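Local coordinates for lipolytic enzyme, g-d-s-l (Clostridium thermocellum, PDB 2W47), which carries a family 6 carbohydrate-binding module, a calcium-containing beta-sandwich domain that holds a sugar ligand in a pocket at one end, at residues 67-72 and 80-85. Residues are numbered along the deposited sequence; the frame is centred on the assembly and turned at random.
Sequences NRPMRI and KPSMDF. With AQA (4-deoxy-beta-L-threo-hex-4-enopyranuronic acid), chain B.
Residues 67-72 and 80-85 belong to the beta hairpin of strands 70-74 and 77-83, and the loops that continue it, at the margin of the five-stranded sheet of a CBM6 beta-sandwich. Met70 and Met83 form an antiparallel hydrogen-bonded pair: Met70 N gives to Met83 O, and Met83 N reaches Met70 O at 2.8 Å. Ile72 N then bonds Lys80 O, nearly straight at 174°. The register slips by one between these pairs, a beta bulge where the chain turns at Pro81 and Ser82.

The side chains of Met70, Ile72 and Met83 start on one face of the sheet. Met70 CE sits over one face of the Phe85 ring, offset toward the rim and 3.9 Å from its centroid, a CH-pi contact within a Met-aromatic pair. The bend at chi3 (-81°) brings CE there. Ile72 CG1 packs against Met83 SD at 3.6 Å. Strand 95-103 of the other sheet meets Ile72, Met83 and Phe85.

Toward the pocket, the Asn67 amide uses both ends. OD1 accepts from Phe85 N at 2.8 Å, in the carbonyl plane, and ND2 meets Asp84 OD1 from above the carboxylate plane. Arg68 N bonds Phe85 O, which Asn62 ND2 also grips. The extended Arg68 side chain leads away: NH1 bonds O6B of AQA at 2.9 Å. NH2 bonds O6A of AQA at 2.8 Å. Asp118 and Gly120 also hold this guanidinium. The paired, nearly straight bonds are consistent with charge-assisted, two-pronged recognition of the carboxylate by a guanidinium that these neighbours probably orient.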
loop_
_atom_site.group_PDB
_atom_site.type_symbol
_atom_site.label_atom_id
_atom_site.label_comp_id
_atom_site.label_asym_id
_atom_site.label_seq_id
_atom_site.Cartn_x
_atom_site.Cartn_y
_atom_site.Cartn_z
ATOM N N ASN A 67 4.856 -13.058 7.424
ATOM C CA ASN A 67 4.756 -12.182 6.265
ATOM C C ASN A 67 3.314 -12.148 5.770
ATOM O O ASN A 67 2.646 -13.186 5.705
ATOM C CB ASN A 67 5.679 -12.722 5.168
ATOM C CG ASN A 67 5.747 -11.822 3.953
ATOM O OD1 ASN A 67 5.509 -10.617 4.038
ATOM N ND2 ASN A 67 6.073 -12.405 2.806
ATOM N N ARG A 68 2.841 -10.951 5.418
ATOM C CA ARG A 68 1.500 -10.775 4.846
ATOM C C ARG A 68 1.652 -10.242 3.427
ATOM O O ARG A 68 1.527 -9.035 3.191
ATOM C CB ARG A 68 0.672 -9.815 5.708
ATOM C CG ARG A 68 0.265 -10.443 7.030
ATOM C CD ARG A 68 -0.722 -9.583 7.791
ATOM N NE ARG A 68 -1.293 -10.289 8.936
ATOM C CZ ARG A 68 -2.255 -9.786 9.703
ATOM N NH1 ARG A 68 -2.746 -8.573 9.448
ATOM N NH2 ARG A 68 -2.728 -10.491 10.722
ATOM N N PRO A 69 1.943 -11.141 2.477
ATOM C CA PRO A 69 2.260 -10.706 1.123
ATOM C C PRO A 69 1.032 -10.179 0.388
ATOM O O PRO A 69 -0.107 -10.595 0.663
ATOM C CB PRO A 69 2.804 -11.983 0.467
ATOM C CG PRO A 69 2.106 -13.088 1.194
ATOM C CD PRO A 69 2.013 -12.612 2.609
ATOM N N MET A 70 1.269 -9.248 -0.530
ATOM C CA MET A 70 0.186 -8.681 -1.328
ATOM C C MET A 70 0.552 -8.601 -2.788
ATOM O O MET A 70 1.710 -8.375 -3.144
ATOM C CB MET A 70 -0.239 -7.302 -0.815
ATOM C CG MET A 70 -0.672 -7.315 0.635
ATOM S SD MET A 70 -1.834 -5.995 1.030
ATOM C CE MET A 70 -0.718 -4.608 1.256
ATOM N N ARG A 71 -0.457 -8.803 -3.625
ATOM C CA ARG A 71 -0.338 -8.689 -5.066
ATOM C C ARG A 71 -0.584 -7.233 -5.443
ATOM O O ARG A 71 -1.636 -6.678 -5.123
ATOM C CB ARG A 71 -1.393 -9.589 -5.713
ATOM C CG ARG A 71 -1.129 -9.995 -7.156
ATOM C CD ARG A 71 -2.235 -10.903 -7.699
ATOM N NE ARG A 71 -2.396 -12.121 -6.905
ATOM C CZ ARG A 71 -3.379 -12.330 -6.030
ATOM N NH1 ARG A 71 -3.424 -13.470 -5.360
ATOM N NH2 ARG A 71 -4.314 -11.411 -5.821
ATOM N N ILE A 72 0.379 -6.618 -6.109
ATOM C CA ILE A 72 0.279 -5.215 -6.492
ATOM C C ILE A 72 -0.021 -5.093 -7.964
ATOM O O ILE A 72 0.697 -5.638 -8.806
ATOM C CB ILE A 72 1.568 -4.428 -6.150
ATOM C CG1 ILE A 72 2.081 -4.785 -4.747
ATOM C CG2 ILE A 72 1.342 -2.917 -6.332
ATOM C CD1 ILE A 72 1.088 -4.545 -3.603
ATOM N N LYS A 80 3.853 -6.588 -9.152
ATOM C CA LYS A 80 4.565 -7.402 -8.169
ATOM C C LYS A 80 3.620 -8.507 -7.722
ATOM O O LYS A 80 2.683 -8.247 -6.979
ATOM C CB LYS A 80 5.046 -6.543 -6.990
ATOM C CG LYS A 80 5.996 -7.244 -6.010
ATOM C CD LYS A 80 7.324 -7.639 -6.649
ATOM C CE LYS A 80 8.146 -8.512 -5.703
ATOM N NZ LYS A 80 8.520 -7.822 -4.437
ATOM N N PRO A 81 3.833 -9.746 -8.208
ATOM C CA PRO A 81 2.961 -10.853 -7.819
ATOM C C PRO A 81 2.875 -11.069 -6.308
ATOM O O PRO A 81 1.804 -11.369 -5.797
ATOM C CB PRO A 81 3.598 -12.067 -8.506
ATOM C CG PRO A 81 4.310 -11.476 -9.690
ATOM C CD PRO A 81 4.856 -10.171 -9.187
ATOM N N SER A 82 3.991 -10.914 -5.600
ATOM C CA SER A 82 4.001 -11.131 -4.161
ATOM C C SER A 82 4.965 -10.182 -3.476
ATOM O O SER A 82 6.155 -10.476 -3.322
ATOM C CB SER A 82 4.351 -12.587 -3.840
ATOM O OG SER A 82 4.121 -12.848 -2.473
ATOM N N MET A 83 4.439 -9.024 -3.087
ATOM C CA MET A 83 5.192 -8.012 -2.359
ATOM C C MET A 83 5.141 -8.342 -0.876
ATOM O O MET A 83 4.054 -8.539 -0.310
ATOM C CB MET A 83 4.598 -6.624 -2.612
ATOM C CG MET A 83 5.381 -5.513 -1.945
ATOM S SD MET A 83 4.732 -3.912 -2.431
ATOM C CE MET A 83 5.736 -2.865 -1.389
ATOM N N ASP A 84 6.315 -8.420 -0.255
ATOM C CA ASP A 84 6.413 -8.766 1.158
ATOM C C ASP A 84 6.071 -7.612 2.080
ATOM O O ASP A 84 6.465 -6.458 1.843
ATOM C CB ASP A 84 7.824 -9.268 1.489
ATOM C CG ASP A 84 8.158 -10.567 0.793
ATOM O OD1 ASP A 84 7.244 -11.360 0.505
ATOM O OD2 ASP A 84 9.358 -10.794 0.533
ATOM N N PHE A 85 5.331 -7.959 3.131
ATOM C CA PHE A 85 5.036 -7.071 4.240
ATOM C C PHE A 85 5.366 -7.851 5.497
ATOM O O PHE A 85 4.501 -8.450 6.141
ATOM C CB PHE A 85 3.578 -6.623 4.183
ATOM C CG PHE A 85 3.294 -5.717 3.021
ATOM C CD1 PHE A 85 3.416 -4.338 3.162
ATOM C CD2 PHE A 85 2.980 -6.245 1.766
ATOM C CE1 PHE A 85 3.187 -3.489 2.087
ATOM C CE2 PHE A 85 2.753 -5.408 0.685
ATOM C CZ PHE A 85 2.858 -4.020 0.852
HETATM O O6A AQA B . -4.513 -9.468 12.654
HETATM C C6 AQA B . -4.796 -8.267 12.388
HETATM O O6B AQA B . -4.950 -7.856 11.209
HETATM C C5 AQA B . -4.930 -7.400 13.392
HETATM O O5 AQA B . -4.710 -7.917 14.737
HETATM C C4 AQA B . -5.223 -6.098 13.165
HETATM C C3 AQA B . -5.594 -5.186 14.318
HETATM O O3 AQA B . -5.348 -3.809 14.003
HETATM C C2 AQA B . -4.763 -5.603 15.525
HETATM O O2 AQA B . -5.075 -4.801 16.665
HETATM C C1 AQA B . -5.024 -7.071 15.848
HETATM O O HOH W 1 0.039 -13.274 -6.654
#